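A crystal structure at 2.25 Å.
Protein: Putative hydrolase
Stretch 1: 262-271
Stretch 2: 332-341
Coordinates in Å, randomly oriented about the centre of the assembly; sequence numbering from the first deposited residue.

Stretch 1 262-271: SLIEGYGNHV
Stretch 2 332-341: GIQFASRVWE

One tyrosine is the centre of this contact, with the largest area covered of any residue, and no hydrogen bond joins the two stretches. Tyr267 touches five residues of stretch 2, and the edge of Trp340 meets the face of its ring: the tyrosine ring and the indole five-membered ring have centroids 4.4 Å apart and planes at 73°, with Trp340 NE1 3.4 Å from Tyr267 CE2 over that face. Such an arrangement sets the positively polarized edge of an indole against the electron-rich face of a phenol.

Stretch 1 is helical throughout, part of a longer helix, with phi/psi near -65/-42, relaxing to -73/-20 at Asn269, and i to i+4 bonds such as Tyr267 N to Leu263 O (2.6 Å). Stretch 2 starts at Gly332, the N-cap residue, whose phi/psi of 100/165 would jam a side chain against the preceding carbonyl. A helical turn beginning at Ile333 passes into 3-10 geometry, with i to i+3 bonds such as Trp340 N to Ser337 O (3.1 Å). Ser337 OG (chi1 p) bonds to Gln334 O (2.5 Å).

The chains run in opposite senses. CA atoms pair Leu263 with Val339 at 8.7 Å, Tyr267 with Ala336 at 9.1 Å and His270 with Ile333 at 9.8 Å, so the backbones diverge slightly toward His270.

At the Leu263 end the packing is apolar. Leu263 (t, p) points toward stretch 2; Leu263 CD2 lies 3.3 Å from Val339 CG2 and, over a face of the indole, 4.3 Å from Trp340 CH2. Val339 (p) is branched at CB, and Val339 CG1 also reaches Tyr267 CE1 at 3.9 Å. Trp340 (m, chi2 120°) leaves its backbone sideways, but its broad indole reaches stretch 1, where Trp340 CH2 lies 4.4 Å from Ile264 CG1 (Ile264 m, t).

Tyr267, whose CA-to-CB bond points toward stretch 2, has chi1 at -149°, between wells, and chi2 at 98°; its ring lies against the backbone of stretch 2. Ala336 O lies at the ring edge, near its plane, 3.5 Å from Tyr267 CE1. Tyr267 OH sits 3.3 Å from Ser337 CA and 3.5 Å from Ser337 N, but the latter angle is too poor for a hydrogen bond.

Ile333 closes the other end. Its CA-to-CB bond points sideways, yet chi1 of -120°, off the wells, and chi2 m bring Ile333 CD1 to 3.3 Å from Tyr267 OH, while Ile333 CG1 lies 4.1 Å from His270 NE2. His270 (t, chi2 80°) points toward stretch 2; its ND1 is hydrogen-bonded elsewhere in the structure.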

# COMPACT_ATOMS: atom_id res chain seq x y z
N SER A 262 -5.94 -4.09 -6.81
CA SER A 262 -5.31 -4.12 -8.12
C SER A 262 -5.28 -2.74 -8.81
O SER A 262 -4.25 -2.32 -9.33
CB SER A 262 -6.03 -5.12 -9.01
OG SER A 262 -5.43 -5.14 -10.29
N LEU A 263 -6.42 -2.05 -8.81
CA LEU A 263 -6.50 -0.73 -9.42
C LEU A 263 -5.59 0.26 -8.69
O LEU A 263 -4.89 1.07 -9.30
CB LEU A 263 -7.94 -0.22 -9.38
CG LEU A 263 -8.01 1.19 -9.96
CD1 LEU A 263 -8.09 1.09 -11.46
CD2 LEU A 263 -9.18 1.94 -9.39
N ILE A 264 -5.64 0.21 -7.36
CA ILE A 264 -4.81 1.09 -6.56
C ILE A 264 -3.33 0.93 -6.95
O ILE A 264 -2.62 1.94 -7.11
CB ILE A 264 -5.02 0.79 -5.05
CG1 ILE A 264 -6.40 1.34 -4.62
CG2 ILE A 264 -3.91 1.40 -4.22
CD1 ILE A 264 -6.71 1.18 -3.15
N GLU A 265 -2.86 -0.31 -7.14
CA GLU A 265 -1.47 -0.57 -7.52
C GLU A 265 -1.20 -0.18 -8.97
O GLU A 265 -0.22 0.50 -9.26
CB GLU A 265 -1.11 -2.05 -7.33
CG GLU A 265 -1.04 -2.50 -5.88
CD GLU A 265 -0.06 -1.68 -5.06
OE1 GLU A 265 1.14 -1.66 -5.42
OE2 GLU A 265 -0.49 -1.05 -4.06
N GLY A 266 -2.09 -0.61 -9.86
CA GLY A 266 -1.96 -0.30 -11.27
C GLY A 266 -2.05 1.18 -11.57
O GLY A 266 -1.26 1.72 -12.36
N TYR A 267 -3.01 1.86 -10.96
CA TYR A 267 -3.14 3.29 -11.20
C TYR A 267 -1.94 3.99 -10.59
O TYR A 267 -1.42 4.96 -11.14
CB TYR A 267 -4.42 3.84 -10.55
CG TYR A 267 -4.99 5.00 -11.32
CD1 TYR A 267 -6.03 4.82 -12.22
CD2 TYR A 267 -4.46 6.29 -11.17
CE1 TYR A 267 -6.55 5.87 -12.96
CE2 TYR A 267 -4.97 7.36 -11.91
CZ TYR A 267 -6.02 7.14 -12.81
OH TYR A 267 -6.55 8.17 -13.57
N GLY A 268 -1.50 3.50 -9.43
CA GLY A 268 -0.35 4.08 -8.77
C GLY A 268 0.91 3.87 -9.59
O GLY A 268 1.76 4.76 -9.66
N ASN A 269 1.03 2.70 -10.21
CA ASN A 269 2.21 2.40 -11.02
C ASN A 269 2.17 3.20 -12.32
O ASN A 269 3.20 3.40 -12.97
CB ASN A 269 2.31 0.90 -11.34
CG ASN A 269 2.75 0.07 -10.13
OD1 ASN A 269 3.59 0.51 -9.33
ND2 ASN A 269 2.20 -1.13 -10.00
N HIS A 270 0.98 3.66 -12.70
CA HIS A 270 0.84 4.44 -13.92
C HIS A 270 1.30 5.87 -13.68
O HIS A 270 1.94 6.49 -14.53
CB HIS A 270 -0.61 4.45 -14.39
CG HIS A 270 -0.81 5.24 -15.65
ND1 HIS A 270 -0.53 4.72 -16.90
CD2 HIS A 270 -1.19 6.52 -15.84
CE1 HIS A 270 -0.74 5.65 -17.81
NE2 HIS A 270 -1.14 6.75 -17.20
N VAL A 271 0.93 6.40 -12.52
CA VAL A 271 1.31 7.76 -12.16
C VAL A 271 2.83 7.79 -11.98
O VAL A 271 3.47 8.81 -12.24
CB VAL A 271 0.61 8.19 -10.85
CG1 VAL A 271 0.94 9.64 -10.53
CG2 VAL A 271 -0.90 8.02 -10.99
N GLY A 332 -7.20 8.08 -22.85
CA GLY A 332 -6.57 9.16 -22.12
C GLY A 332 -6.74 9.08 -20.61
O GLY A 332 -7.59 8.36 -20.10
N ILE A 333 -5.93 9.86 -19.91
CA ILE A 333 -5.94 9.90 -18.46
C ILE A 333 -7.26 10.41 -17.88
O ILE A 333 -7.74 9.91 -16.86
CB ILE A 333 -4.74 10.76 -17.93
CG1 ILE A 333 -3.82 9.89 -17.06
CG2 ILE A 333 -5.23 11.99 -17.17
CD1 ILE A 333 -4.51 9.17 -15.92
N GLN A 334 -7.84 11.42 -18.52
CA GLN A 334 -9.08 12.00 -18.04
C GLN A 334 -10.17 10.94 -17.99
O GLN A 334 -10.88 10.82 -17.00
CB GLN A 334 -9.51 13.17 -18.92
CG GLN A 334 -10.52 14.09 -18.25
CD GLN A 334 -10.96 15.23 -19.14
OE1 GLN A 334 -11.56 15.02 -20.19
NE2 GLN A 334 -10.66 16.46 -18.72
N PHE A 335 -10.28 10.15 -19.07
CA PHE A 335 -11.28 9.09 -19.13
C PHE A 335 -11.00 8.08 -18.01
O PHE A 335 -11.88 7.76 -17.21
CB PHE A 335 -11.25 8.36 -20.47
CG PHE A 335 -12.41 7.41 -20.66
CD1 PHE A 335 -13.64 7.87 -21.14
CD2 PHE A 335 -12.29 6.06 -20.34
CE1 PHE A 335 -14.73 6.99 -21.29
CE2 PHE A 335 -13.37 5.18 -20.49
CZ PHE A 335 -14.59 5.65 -20.97
N ALA A 336 -9.76 7.59 -17.98
CA ALA A 336 -9.32 6.63 -16.97
C ALA A 336 -9.51 7.12 -15.53
O ALA A 336 -9.63 6.32 -14.61
CB ALA A 336 -7.86 6.27 -17.21
N SER A 337 -9.52 8.44 -15.33
CA SER A 337 -9.70 8.99 -13.99
C SER A 337 -11.12 8.79 -13.47
O SER A 337 -11.40 9.01 -12.29
CB SER A 337 -9.37 10.49 -13.98
OG SER A 337 -10.42 11.24 -14.57
N ARG A 338 -12.02 8.37 -14.35
CA ARG A 338 -13.41 8.13 -13.97
C ARG A 338 -13.55 7.01 -12.95
O ARG A 338 -14.56 6.91 -12.24
CB ARG A 338 -14.25 7.81 -15.20
CG ARG A 338 -14.49 8.99 -16.10
CD ARG A 338 -15.33 8.56 -17.26
NE ARG A 338 -15.56 9.64 -18.20
CZ ARG A 338 -16.33 9.52 -19.27
NH1 ARG A 338 -16.94 8.37 -19.52
NH2 ARG A 338 -16.49 10.55 -20.10
N VAL A 339 -12.54 6.16 -12.88
CA VAL A 339 -12.56 5.05 -11.93
C VAL A 339 -12.59 5.58 -10.48
O VAL A 339 -12.99 4.86 -9.57
CB VAL A 339 -11.31 4.13 -12.16
CG1 VAL A 339 -10.04 4.78 -11.58
CG2 VAL A 339 -11.57 2.76 -11.58
N TRP A 340 -12.20 6.85 -10.29
CA TRP A 340 -12.15 7.50 -8.96
C TRP A 340 -13.40 8.28 -8.55
O TRP A 340 -13.41 8.93 -7.51
CB TRP A 340 -10.96 8.48 -8.88
CG TRP A 340 -9.61 7.85 -8.99
CD1 TRP A 340 -8.66 8.11 -9.95
CD2 TRP A 340 -9.05 6.85 -8.13
NE1 TRP A 340 -7.55 7.33 -9.74
CE2 TRP A 340 -7.76 6.54 -8.63
CE3 TRP A 340 -9.51 6.18 -6.98
CZ2 TRP A 340 -6.93 5.59 -8.03
CZ3 TRP A 340 -8.68 5.23 -6.38
CH2 TRP A 340 -7.40 4.95 -6.91
N GLU A 341 -14.44 8.25 -9.38
CA GLU A 341 -15.66 8.99 -9.06
C GLU A 341 -16.53 8.31 -8.03
O GLU A 341 -17.21 8.97 -7.26
CB GLU A 341 -16.47 9.24 -10.32
CG GLU A 341 -15.75 10.11 -11.34
CD GLU A 341 -16.50 10.24 -12.64
OE1 GLU A 341 -16.78 9.21 -13.28
OE2 GLU A 341 -16.81 11.39 -13.03